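Local coordinates for protein methylmalonyl-CoA carboxyltransferase 12S subunit (Propionibacterium freudenreichii, PDB 1ON3) that transfers the carboxyl group of methylmalonyl-CoA to the biotin of the 1.3S subunit, yielding propanoyl-CoA, as the hexameric core of transcarboxylase, at residues I234-E239 with L306-G311; A310-N315 with D343-D348; G329-Q334 with D348-F353; N361-Q366 with T399-T404. All blocks are in the same frame, centred on the assembly; numbering follows the deposited sequence.

Contact 1 joins the outermost strands of two seven-stranded mixed sheets, 236-238 of one and 305-308 of the other. Contact 2, about 12 Å from it centre to centre, packs the loop after strand 305-308 on helix 344-359; contact 3 packs that helix on strand 326-333; contact 4 pairs strands 364-370 and 402-407 of the second sheet. Contact 2 begins where contact 1 ends; the segments of contacts 2 and 3, centres about 8 Å apart, alternate along the chain and share Asp348; contact 4 follows. Lys349 and Glu352 of the helix reach back to contact 1. The four contacts together are consistent with a duplicated crotonase-like fold whose second half also meets another subunit.

Contact 1 (I234-E239 with L306-G311); sequences IHFVAE and LEVKAG
His235 and Lys309 place their side chains side by side: CG of His235 sits anti to its carbonyl carbon (chi1 -51°), as does CG of Lys309 (chi1 -82°), and the lysine runs on extended. Lys309 CE lies over one face of the imidazole, 3.9 Å from the ring centroid, a CH-pi contact, while Val308 CG1 meets the ring edge in its plane, 3.8 Å from His235 CD2. The backbones join as well: Lys309 N donates to a lone pair of His235 O at 2.9 Å. A water donates to that same oxygen and to Glu307 O and accepts from Ala310 N, tying Glu307 and Ala310 to the other segment. Phe236 extends the apolar part, its CE2 3.7 Å from Leu306 CG and its CZ 3.8 Å from Val308 CG2, the phenylalanine and leucine side chains crossing at about a right angle. Glu352 OE1 accepts from His235 NE2 and forms a salt bridge with Lys309 NZ; His235 ND1 accepts from Ile192 N, so both ring nitrogens are engaged and the ring's rotation is fixed. An alanine in place of Lys309 would probably leave the Glu352 carboxylate without its cationic mate and uncover the imidazole face where CE now rests. Strands 236-238 and 306-308, 114° apart, are not paired; edge strands of two separate sheets meet here, consistent with a junction between the two halves of the duplicated, crotonase-like carboxyltransferase.

Contact 2 (A310-N315 with D343-D348); sequences AGYATN and DINASD
Ala313, at positive phi in the loop 310-315, brings its CA within 5.1 Å of Ala346 CA in the first turn of helix 344-359. Its CB points at the helix and packs on the backbone there, 3.7 Å from Ala346 N. Beside it Asn315 ND2 donates to Asp343 OD1 at 3.0 Å, a nearly straight bond (166° at the hydrogen) with the acceptor close to the amide plane. Asp343 is the N-cap of the helix: the same OD1 accepts from Ala346 N at 2.9 Å, and the two donors come from opposite faces of the carboxylate plane. An alanine replacing Asp343 would probably leave Ala346 N without its capping acceptor and cost Asn315 ND2 this partner, though its bond to Cys341 O would remain. The amide and carboxylate planes stand 85° apart, and a water donates to both Asn315 OD1 and Asp343 OD2, giving the pair a second link. On the other flank, Tyr312 CG is anti to its backbone N (chi1 -176°). The tyrosine crosses the Asn345 side chain at about a right angle, its OH against the amide carbon, 2.9 Å from Asn345 CG; the angles make this packing, not a hydrogen bond. Arg386 of a second subunit packs on Tyr312 and forms a salt bridge with Asp348 OD2.

Contact 3 (G329-Q334 with D348-F353); sequences GIVANQ and DKAAEF
Phe353 presses its ring against strand 329-333 at Gly329, within the beta-alpha-beta unit formed by strand 326-333, helix 344-359 and strand 364-370. Strand and helix segments run nearly antiparallel, 161° between their directions, as expected when the chain turns back through the helix before entering the next parallel strand. No hydrogen bond crosses between the two segments. The close-packed end lies at the ring. Phe353 CG is anti to its backbone N (chi1 -172°), and the outer ring atoms reach the strand backbone: CE2 is 3.5 Å from Gly329 CA, and Ile330 N meets the ring edge in its plane. A CB at Gly329 would clash with Phe353 CE2, so the lack of a side chain permits this approach. Phe320 on the adjoining strand 316-323 also meets the Phe353 ring, their planes inclined at about 55°. Packing is looser toward Ala350, where Val331 CG1 is 4.3 Å from Ala350 CB. Tyr395 and Met391 of helix 384-397 add cover there, touching Val331 and Ala350 respectively. The helix side turned from the strand leads to partly exposed Glu352 and to Ala351, both touched by Cys523 of a second subunit. Between the tight and loose ends, the Val331 and Phe353 side chains pass alongside each other in opposite senses, Val331 CG2 resting at the ring edge 3.8 Å from Phe353 CD2.

Contact 4 (N361-Q366 with T399-T404); sequences NIPLVQ and TVPKIT
The Gln366 amide is the flat group that meets Thr404: NE2 donates to Thr404 OG1, which is 2.9 Å away and only 1° out of the amide plane, in an almost straight bond. A bend at chi2 (62°) turns CD of Gln366 back from an extended course. Thr404 OG1 donates to Cys419 O while accepting from Gln366 NE2, which fixes the direction of the hydroxyl, and Gln366 OE1 accepts from the hydroxyl of Tyr395. Strands 364-366 and 402-404 run parallel, 14° between their directions. Leu364 N donates to Pro401 O, Ile403 N to Leu364 O at 2.8 Å, and Gln366 N to Ile403 O. Leu364, Gln366, Lys402 and Thr404 share one sheet face; Val365 and Ile403 lie on the other, under helix 495-505. Just before the strands begin, the puckered rings of Pro363 and Pro401 lie alongside each other, Pro363 CB 3.9 Å from Pro401 CB. Val400 points at the opposite segment, its CG1 3.6 Å from Asn361 CA and its CG2 3.9 Å from Leu364 CD1. Asn361, at positive phi, is the C-prime residue of the Schellman motif that ends helix 344-359, so the chain passes from helix to strand within a few residues. Regular parallel bonding thus satisfies the strand backbones and the amide-hydroxyl bond adds a buried polar link, whereas Ile362 O, buried with Val400 CG2 3.6 Å from it, has no hydrogen-bond partner in the model.

Contact 1 (I234-E239 with L306-G311)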
loop_
_atom_site.group_PDB
_atom_site.type_symbol
_atom_site.label_atom_id
_atom_site.label_comp_id
_atom_site.label_asym_id
_atom_site.label_seq_id
_atom_site.Cartn_x
_atom_site.Cartn_y
_atom_site.Cartn_z
ATOM N N ILE E 234 -37.081 -3.516 -10.787
ATOM C CA ILE E 234 -36.404 -3.291 -12.063
ATOM C C ILE E 234 -36.195 -1.848 -12.447
ATOM O O ILE E 234 -36.814 -0.942 -11.890
ATOM C CB ILE E 234 -37.128 -4.013 -13.222
ATOM C CG1 ILE E 234 -38.517 -3.391 -13.444
ATOM C CG2 ILE E 234 -37.247 -5.510 -12.895
ATOM C CD1 ILE E 234 -39.234 -3.908 -14.686
ATOM N N HIS E 235 -35.348 -1.639 -13.446
ATOM C CA HIS E 235 -34.989 -0.282 -13.828
ATOM C C HIS E 235 -35.516 0.265 -15.126
ATOM O O HIS E 235 -35.624 1.486 -15.272
ATOM C CB HIS E 235 -33.466 -0.159 -13.787
ATOM C CG HIS E 235 -32.875 -0.635 -12.498
ATOM N ND1 HIS E 235 -32.741 -1.974 -12.194
ATOM C CD2 HIS E 235 -32.458 0.043 -11.401
ATOM C CE1 HIS E 235 -32.269 -2.099 -10.966
ATOM N NE2 HIS E 235 -32.092 -0.888 -10.462
ATOM N N PHE E 236 -35.834 -0.623 -16.064
ATOM C CA PHE E 236 -36.360 -0.218 -17.353
ATOM C C PHE E 236 -37.371 -1.219 -17.867
ATOM O O PHE E 236 -37.173 -2.434 -17.725
ATOM C CB PHE E 236 -35.237 -0.105 -18.409
ATOM C CG PHE E 236 -34.125 0.832 -18.019
ATOM C CD1 PHE E 236 -33.023 0.368 -17.323
ATOM C CD2 PHE E 236 -34.214 2.192 -18.302
ATOM C CE1 PHE E 236 -32.012 1.246 -16.902
ATOM C CE2 PHE E 236 -33.220 3.073 -17.888
ATOM C CZ PHE E 236 -32.120 2.599 -17.187
ATOM N N VAL E 237 -38.455 -0.710 -18.446
ATOM C CA VAL E 237 -39.447 -1.577 -19.060
ATOM C C VAL E 237 -39.240 -1.389 -20.545
ATOM O O VAL E 237 -39.146 -0.260 -21.014
ATOM C CB VAL E 237 -40.901 -1.195 -18.707
ATOM C CG1 VAL E 237 -41.873 -1.998 -19.563
ATOM C CG2 VAL E 237 -41.170 -1.493 -17.254
ATOM N N ALA E 238 -39.145 -2.501 -21.275
ATOM C CA ALA E 238 -38.942 -2.476 -22.713
ATOM C C ALA E 238 -40.104 -3.194 -23.404
ATOM O O ALA E 238 -40.569 -4.230 -22.933
ATOM C CB ALA E 238 -37.631 -3.164 -23.056
ATOM N N GLU E 239 -40.569 -2.647 -24.520
ATOM C CA GLU E 239 -41.677 -3.268 -25.246
ATOM C C GLU E 239 -41.343 -4.674 -25.723
ATOM O O GLU E 239 -42.142 -5.601 -25.565
ATOM C CB GLU E 239 -42.074 -2.418 -26.452
ATOM C CG GLU E 239 -43.137 -1.382 -26.157
ATOM C CD GLU E 239 -44.444 -2.003 -25.717
ATOM O OE1 GLU E 239 -44.974 -2.870 -26.445
ATOM O OE2 GLU E 239 -44.943 -1.622 -24.639
ATOM N N LEU E 306 -31.712 9.628 -19.720
ATOM C CA LEU E 306 -32.258 8.279 -19.679
ATOM C C LEU E 306 -32.753 8.095 -18.254
ATOM O O LEU E 306 -31.949 7.978 -17.332
ATOM C CB LEU E 306 -31.166 7.250 -19.993
ATOM C CG LEU E 306 -31.607 5.796 -19.788
ATOM C CD1 LEU E 306 -32.690 5.444 -20.799
ATOM C CD2 LEU E 306 -30.411 4.868 -19.923
ATOM N N GLU E 307 -34.069 8.095 -18.064
ATOM C CA GLU E 307 -34.616 7.963 -16.723
ATOM C C GLU E 307 -34.544 6.521 -16.216
ATOM O O GLU E 307 -34.893 5.592 -16.940
ATOM C CB GLU E 307 -36.070 8.461 -16.701
ATOM C CG GLU E 307 -36.494 8.990 -15.346
ATOM C CD GLU E 307 -37.912 9.543 -15.313
ATOM O OE1 GLU E 307 -38.441 9.966 -16.372
ATOM O OE2 GLU E 307 -38.497 9.568 -14.207
ATOM N N VAL E 308 -34.073 6.358 -14.979
ATOM C CA VAL E 308 -33.962 5.059 -14.330
ATOM C C VAL E 308 -35.178 4.903 -13.399
ATOM O O VAL E 308 -35.541 5.847 -12.689
ATOM C CB VAL E 308 -32.646 4.972 -13.516
ATOM C CG1 VAL E 308 -32.548 3.617 -12.782
ATOM C CG2 VAL E 308 -31.453 5.150 -14.469
ATOM N N LYS E 309 -35.798 3.721 -13.413
ATOM C CA LYS E 309 -36.994 3.448 -12.602
ATOM C C LYS E 309 -38.044 4.546 -12.825
ATOM O O LYS E 309 -38.663 5.041 -11.879
ATOM C CB LYS E 309 -36.630 3.341 -11.111
ATOM C CG LYS E 309 -36.102 1.946 -10.766
ATOM C CD LYS E 309 -35.689 1.740 -9.315
ATOM C CE LYS E 309 -35.310 0.254 -9.125
ATOM N NZ LYS E 309 -34.802 -0.094 -7.772
ATOM N N ALA E 310 -38.243 4.903 -14.093
ATOM C CA ALA E 310 -39.195 5.957 -14.460
ATOM C C ALA E 310 -40.624 5.731 -13.989
ATOM O O ALA E 310 -41.356 6.696 -13.767
ATOM C CB ALA E 310 -39.195 6.161 -15.963
ATOM N N GLY E 311 -41.023 4.471 -13.864
ATOM C CA GLY E 311 -42.375 4.166 -13.429
ATOM C C GLY E 311 -42.536 3.790 -11.971
ATOM O O GLY E 311 -43.627 3.402 -11.555
HETATM O O HOH W 1 -37.035 3.484 -16.530
#

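Contact 2 (A310-N315 with D343-D348)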
loop_
_atom_site.group_PDB
_atom_site.type_symbol
_atom_site.label_atom_id
_atom_site.label_comp_id
_atom_site.label_asym_id
_atom_site.label_seq_id
_atom_site.Cartn_x
_atom_site.Cartn_y
_atom_site.Cartn_z
ATOM N N ALA E 310 -38.243 4.903 -14.093
ATOM C CA ALA E 310 -39.195 5.957 -14.460
ATOM C C ALA E 310 -40.624 5.731 -13.989
ATOM O O ALA E 310 -41.356 6.696 -13.767
ATOM C CB ALA E 310 -39.195 6.161 -15.963
ATOM N N GLY E 311 -41.023 4.471 -13.864
ATOM C CA GLY E 311 -42.375 4.166 -13.429
ATOM C C GLY E 311 -42.536 3.790 -11.971
ATOM O O GLY E 311 -43.627 3.402 -11.555
ATOM N N TYR E 312 -41.461 3.896 -11.195
ATOM C CA TYR E 312 -41.495 3.562 -9.769
ATOM C C TYR E 312 -41.250 4.822 -8.937
ATOM O O TYR E 312 -40.422 5.645 -9.306
ATOM C CB TYR E 312 -40.394 2.545 -9.441
ATOM C CG TYR E 312 -40.401 2.044 -8.009
ATOM C CD1 TYR E 312 -41.442 1.250 -7.535
ATOM C CD2 TYR E 312 -39.356 2.350 -7.135
ATOM C CE1 TYR E 312 -41.445 0.769 -6.227
ATOM C CE2 TYR E 312 -39.347 1.871 -5.822
ATOM C CZ TYR E 312 -40.398 1.079 -5.382
ATOM O OH TYR E 312 -40.404 0.579 -4.109
ATOM N N ALA E 313 -41.974 4.969 -7.828
ATOM C CA ALA E 313 -41.792 6.112 -6.922
ATOM C C ALA E 313 -41.531 7.378 -7.721
ATOM O O ALA E 313 -40.461 8.001 -7.608
ATOM C CB ALA E 313 -40.623 5.836 -5.967
ATOM N N THR E 314 -42.530 7.755 -8.517
ATOM C CA THR E 314 -42.438 8.905 -9.403
ATOM C C THR E 314 -42.396 10.251 -8.693
ATOM O O THR E 314 -42.373 11.288 -9.351
ATOM C CB THR E 314 -43.586 8.890 -10.432
ATOM O OG1 THR E 314 -44.846 8.901 -9.742
ATOM C CG2 THR E 314 -43.497 7.636 -11.307
ATOM N N ASN E 315 -42.411 10.228 -7.360
ATOM C CA ASN E 315 -42.307 11.451 -6.566
ATOM C C ASN E 315 -40.833 11.872 -6.539
ATOM O O ASN E 315 -40.484 12.934 -6.029
ATOM C CB ASN E 315 -42.829 11.231 -5.130
ATOM C CG ASN E 315 -42.362 9.916 -4.510
ATOM O OD1 ASN E 315 -42.405 8.860 -5.149
ATOM N ND2 ASN E 315 -41.942 9.971 -3.249
ATOM N N ASP E 343 -40.503 9.367 0.326
ATOM C CA ASP E 343 -41.181 8.308 1.068
ATOM C C ASP E 343 -40.276 7.072 1.076
ATOM O O ASP E 343 -39.140 7.133 0.607
ATOM C CB ASP E 343 -42.568 7.996 0.455
ATOM C CG ASP E 343 -42.503 7.354 -0.936
ATOM O OD1 ASP E 343 -41.487 7.493 -1.648
ATOM O OD2 ASP E 343 -43.507 6.718 -1.331
ATOM N N ILE E 344 -40.760 5.974 1.635
ATOM C CA ILE E 344 -39.961 4.749 1.685
ATOM C C ILE E 344 -39.449 4.319 0.307
ATOM O O ILE E 344 -38.251 4.078 0.127
ATOM C CB ILE E 344 -40.792 3.581 2.292
ATOM C CG1 ILE E 344 -41.058 3.857 3.769
ATOM C CG2 ILE E 344 -40.059 2.255 2.114
ATOM C CD1 ILE E 344 -42.100 2.908 4.422
ATOM N N ASN E 345 -40.350 4.212 -0.662
ATOM C CA ASN E 345 -39.953 3.771 -1.995
ATOM C C ASN E 345 -38.983 4.712 -2.708
ATOM O O ASN E 345 -38.038 4.245 -3.345
ATOM C CB ASN E 345 -41.185 3.512 -2.866
ATOM C CG ASN E 345 -42.003 2.319 -2.372
ATOM O OD1 ASN E 345 -41.610 1.633 -1.427
ATOM N ND2 ASN E 345 -43.138 2.071 -3.010
ATOM N N ALA E 346 -39.206 6.022 -2.605
ATOM C CA ALA E 346 -38.307 6.979 -3.251
ATOM C C ALA E 346 -36.929 6.951 -2.580
ATOM O O ALA E 346 -35.911 7.143 -3.238
ATOM C CB ALA E 346 -38.900 8.382 -3.197
ATOM N N SER E 347 -36.889 6.709 -1.274
ATOM C CA SER E 347 -35.601 6.639 -0.563
ATOM C C SER E 347 -34.737 5.504 -1.133
ATOM O O SER E 347 -33.521 5.673 -1.325
ATOM C CB SER E 347 -35.832 6.405 0.938
ATOM O OG SER E 347 -36.488 7.522 1.525
ATOM N N ASP E 348 -35.362 4.349 -1.379
ATOM C CA ASP E 348 -34.658 3.200 -1.951
ATOM C C ASP E 348 -34.185 3.543 -3.367
ATOM O O ASP E 348 -33.038 3.271 -3.742
ATOM C CB ASP E 348 -35.571 1.969 -2.061
ATOM C CG ASP E 348 -35.750 1.220 -0.748
ATOM O OD1 ASP E 348 -34.867 1.269 0.124
ATOM O OD2 ASP E 348 -36.779 0.533 -0.616
HETATM O O HOH W 2 -43.633 6.620 -4.037
#

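Contact 3 (G329-Q334 with D348-F353)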
loop_
_atom_site.group_PDB
_atom_site.type_symbol
_atom_site.label_atom_id
_atom_site.label_comp_id
_atom_site.label_asym_id
_atom_site.label_seq_id
_atom_site.Cartn_x
_atom_site.Cartn_y
_atom_site.Cartn_z
ATOM N N GLY E 329 -25.343 11.735 -12.912
ATOM C CA GLY E 329 -26.568 11.131 -12.423
ATOM C C GLY E 329 -27.360 12.244 -11.751
ATOM O O GLY E 329 -26.842 12.938 -10.874
ATOM N N ILE E 330 -28.615 12.419 -12.147
ATOM C CA ILE E 330 -29.448 13.477 -11.581
ATOM C C ILE E 330 -30.502 12.888 -10.656
ATOM O O ILE E 330 -31.154 11.916 -11.013
ATOM C CB ILE E 330 -30.146 14.292 -12.702
ATOM C CG1 ILE E 330 -29.078 14.992 -13.554
ATOM C CG2 ILE E 330 -31.125 15.300 -12.101
ATOM C CD1 ILE E 330 -29.607 15.748 -14.723
ATOM N N VAL E 331 -30.627 13.470 -9.463
ATOM C CA VAL E 331 -31.598 13.039 -8.450
ATOM C C VAL E 331 -32.412 14.303 -8.179
ATOM O O VAL E 331 -31.875 15.308 -7.716
ATOM C CB VAL E 331 -30.878 12.578 -7.165
ATOM C CG1 VAL E 331 -31.890 12.057 -6.139
ATOM C CG2 VAL E 331 -29.867 11.471 -7.511
ATOM N N ALA E 332 -33.706 14.243 -8.464
ATOM C CA ALA E 332 -34.556 15.412 -8.333
ATOM C C ALA E 332 -35.949 15.109 -7.782
ATOM O O ALA E 332 -36.576 14.119 -8.164
ATOM C CB ALA E 332 -34.671 16.076 -9.712
ATOM N N ASN E 333 -36.440 15.959 -6.886
ATOM C CA ASN E 333 -37.782 15.740 -6.352
ATOM C C ASN E 333 -38.806 16.137 -7.414
ATOM O O ASN E 333 -38.553 17.032 -8.227
ATOM C CB ASN E 333 -37.989 16.559 -5.082
ATOM C CG ASN E 333 -36.838 16.409 -4.108
ATOM O OD1 ASN E 333 -36.023 17.323 -3.937
ATOM N ND2 ASN E 333 -36.762 15.251 -3.465
ATOM N N GLN E 334 -39.964 15.483 -7.397
ATOM C CA GLN E 334 -41.026 15.743 -8.378
ATOM C C GLN E 334 -42.257 16.371 -7.690
ATOM O O GLN E 334 -43.158 15.661 -7.257
ATOM C CB GLN E 334 -41.411 14.415 -9.052
ATOM C CG GLN E 334 -42.456 14.523 -10.167
ATOM C CD GLN E 334 -41.986 15.381 -11.321
ATOM O OE1 GLN E 334 -41.918 16.606 -11.210
ATOM N NE2 GLN E 334 -41.645 14.739 -12.439
ATOM N N ASP E 348 -35.362 4.349 -1.379
ATOM C CA ASP E 348 -34.658 3.200 -1.951
ATOM C C ASP E 348 -34.185 3.543 -3.367
ATOM O O ASP E 348 -33.038 3.271 -3.742
ATOM C CB ASP E 348 -35.571 1.969 -2.061
ATOM C CG ASP E 348 -35.750 1.220 -0.748
ATOM O OD1 ASP E 348 -34.867 1.269 0.124
ATOM O OD2 ASP E 348 -36.779 0.533 -0.616
ATOM N N LYS E 349 -35.095 4.110 -4.156
ATOM C CA LYS E 349 -34.813 4.499 -5.545
ATOM C C LYS E 349 -33.614 5.436 -5.612
ATOM O O LYS E 349 -32.704 5.258 -6.426
ATOM C CB LYS E 349 -36.038 5.193 -6.153
ATOM C CG LYS E 349 -35.857 5.670 -7.592
ATOM C CD LYS E 349 -37.145 6.306 -8.114
ATOM C CE LYS E 349 -37.030 6.791 -9.551
ATOM N NZ LYS E 349 -38.354 7.266 -10.100
ATOM N N ALA E 350 -33.608 6.433 -4.739
ATOM C CA ALA E 350 -32.517 7.400 -4.712
ATOM C C ALA E 350 -31.201 6.791 -4.239
ATOM O O ALA E 350 -30.162 6.937 -4.893
ATOM C CB ALA E 350 -32.898 8.591 -3.816
ATOM N N ALA E 351 -31.249 6.103 -3.106
ATOM C CA ALA E 351 -30.050 5.502 -2.516
ATOM C C ALA E 351 -29.324 4.530 -3.442
ATOM O O ALA E 351 -28.098 4.574 -3.547
ATOM C CB ALA E 351 -30.411 4.801 -1.192
ATOM N N GLU E 352 -30.079 3.656 -4.109
ATOM C CA GLU E 352 -29.476 2.678 -5.015
ATOM C C GLU E 352 -28.753 3.414 -6.147
ATOM O O GLU E 352 -27.617 3.079 -6.485
ATOM C CB GLU E 352 -30.540 1.747 -5.620
ATOM C CG GLU E 352 -29.934 0.629 -6.528
ATOM C CD GLU E 352 -30.992 -0.150 -7.313
ATOM O OE1 GLU E 352 -31.883 0.480 -7.925
ATOM O OE2 GLU E 352 -30.929 -1.394 -7.327
ATOM N N PHE E 353 -29.415 4.418 -6.719
ATOM C CA PHE E 353 -28.837 5.191 -7.820
ATOM C C PHE E 353 -27.567 5.896 -7.355
ATOM O O PHE E 353 -26.546 5.871 -8.044
ATOM C CB PHE E 353 -29.855 6.221 -8.328
ATOM C CG PHE E 353 -29.436 6.938 -9.590
ATOM C CD1 PHE E 353 -29.352 6.254 -10.802
ATOM C CD2 PHE E 353 -29.172 8.312 -9.575
ATOM C CE1 PHE E 353 -29.018 6.930 -11.992
ATOM C CE2 PHE E 353 -28.835 8.996 -10.763
ATOM C CZ PHE E 353 -28.762 8.302 -11.968
#

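Contact 4 (N361-Q366 with T399-T404)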
loop_
_atom_site.group_PDB
_atom_site.type_symbol
_atom_site.label_atom_id
_atom_site.label_comp_id
_atom_site.label_asym_id
_atom_site.label_seq_id
_atom_site.Cartn_x
_atom_site.Cartn_y
_atom_site.Cartn_z
ATOM N N ASN E 361 -17.753 6.200 -10.499
ATOM C CA ASN E 361 -17.233 7.546 -10.711
ATOM C C ASN E 361 -18.062 8.536 -11.513
ATOM O O ASN E 361 -17.511 9.374 -12.230
ATOM C CB ASN E 361 -15.844 7.406 -11.334
ATOM C CG ASN E 361 -15.031 6.308 -10.673
ATOM O OD1 ASN E 361 -14.820 6.329 -9.460
ATOM N ND2 ASN E 361 -14.579 5.331 -11.464
ATOM N N ILE E 362 -19.382 8.446 -11.374
ATOM C CA ILE E 362 -20.320 9.330 -12.072
ATOM C C ILE E 362 -20.785 10.427 -11.095
ATOM O O ILE E 362 -21.423 10.124 -10.080
ATOM C CB ILE E 362 -21.550 8.513 -12.540
ATOM C CG1 ILE E 362 -21.092 7.422 -13.514
ATOM C CG2 ILE E 362 -22.614 9.428 -13.164
ATOM C CD1 ILE E 362 -22.198 6.514 -13.989
ATOM N N PRO E 363 -20.469 11.709 -11.376
ATOM C CA PRO E 363 -20.891 12.793 -10.472
ATOM C C PRO E 363 -22.402 12.795 -10.275
ATOM O O PRO E 363 -23.149 12.364 -11.147
ATOM C CB PRO E 363 -20.426 14.063 -11.187
ATOM C CG PRO E 363 -19.224 13.600 -11.954
ATOM C CD PRO E 363 -19.694 12.249 -12.507
ATOM N N LEU E 364 -22.826 13.317 -9.131
ATOM C CA LEU E 364 -24.227 13.379 -8.753
ATOM C C LEU E 364 -24.728 14.813 -8.663
ATOM O O LEU E 364 -24.166 15.637 -7.934
ATOM C CB LEU E 364 -24.418 12.676 -7.400
ATOM C CG LEU E 364 -24.358 11.142 -7.505
ATOM C CD1 LEU E 364 -23.962 10.529 -6.180
ATOM C CD2 LEU E 364 -25.687 10.620 -8.001
ATOM N N VAL E 365 -25.802 15.087 -9.391
ATOM C CA VAL E 365 -26.411 16.409 -9.421
ATOM C C VAL E 365 -27.825 16.323 -8.857
ATOM O O VAL E 365 -28.659 15.560 -9.352
ATOM C CB VAL E 365 -26.474 16.953 -10.871
ATOM C CG1 VAL E 365 -27.178 18.315 -10.900
ATOM C CG2 VAL E 365 -25.060 17.072 -11.434
ATOM N N GLN E 366 -28.073 17.097 -7.808
ATOM C CA GLN E 366 -29.382 17.137 -7.151
ATOM C C GLN E 366 -30.153 18.415 -7.476
ATOM O O GLN E 366 -29.573 19.506 -7.505
ATOM C CB GLN E 366 -29.229 17.071 -5.617
ATOM C CG GLN E 366 -28.741 15.729 -5.047
ATOM C CD GLN E 366 -27.348 15.359 -5.531
ATOM O OE1 GLN E 366 -27.161 14.320 -6.164
ATOM N NE2 GLN E 366 -26.362 16.211 -5.231
ATOM N N THR E 399 -18.049 9.667 -2.727
ATOM C CA THR E 399 -16.874 10.519 -2.889
ATOM C C THR E 399 -16.787 11.167 -4.282
ATOM O O THR E 399 -15.876 11.956 -4.554
ATOM C CB THR E 399 -15.566 9.737 -2.592
ATOM O OG1 THR E 399 -15.493 8.591 -3.447
ATOM C CG2 THR E 399 -15.530 9.280 -1.121
ATOM N N VAL E 400 -17.725 10.841 -5.167
ATOM C CA VAL E 400 -17.722 11.466 -6.487
ATOM C C VAL E 400 -18.148 12.919 -6.273
ATOM O O VAL E 400 -18.620 13.280 -5.192
ATOM C CB VAL E 400 -18.763 10.829 -7.459
ATOM C CG1 VAL E 400 -18.334 9.418 -7.869
ATOM C CG2 VAL E 400 -20.147 10.790 -6.799
ATOM N N PRO E 401 -17.962 13.773 -7.290
ATOM C CA PRO E 401 -18.371 15.175 -7.153
ATOM C C PRO E 401 -19.877 15.172 -6.874
ATOM O O PRO E 401 -20.620 14.406 -7.487
ATOM C CB PRO E 401 -18.053 15.767 -8.530
ATOM C CG PRO E 401 -16.826 14.992 -8.941
ATOM C CD PRO E 401 -17.164 13.565 -8.512
ATOM N N LYS E 402 -20.314 16.004 -5.933
ATOM C CA LYS E 402 -21.729 16.113 -5.590
ATOM C C LYS E 402 -22.118 17.581 -5.699
ATOM O O LYS E 402 -21.598 18.416 -4.967
ATOM C CB LYS E 402 -21.962 15.582 -4.171
ATOM C CG LYS E 402 -21.802 14.049 -4.088
ATOM C CD LYS E 402 -21.915 13.509 -2.658
ATOM C CE LYS E 402 -20.709 13.874 -1.832
ATOM N NZ LYS E 402 -20.795 13.375 -0.431
ATOM N N ILE E 403 -23.018 17.889 -6.628
ATOM C CA ILE E 403 -23.455 19.268 -6.860
ATOM C C ILE E 403 -24.956 19.368 -6.641
ATOM O O ILE E 403 -25.737 18.618 -7.235
ATOM C CB ILE E 403 -23.156 19.706 -8.303
ATOM C CG1 ILE E 403 -21.697 19.399 -8.651
ATOM C CG2 ILE E 403 -23.498 21.185 -8.469
ATOM C CD1 ILE E 403 -20.685 20.183 -7.853
ATOM N N THR E 404 -25.360 20.334 -5.823
ATOM C CA THR E 404 -26.757 20.481 -5.481
ATOM C C THR E 404 -27.340 21.871 -5.767
ATOM O O THR E 404 -26.769 22.886 -5.389
ATOM C CB THR E 404 -26.942 20.136 -3.983
ATOM O OG1 THR E 404 -26.640 18.742 -3.781
ATOM C CG2 THR E 404 -28.357 20.434 -3.514
#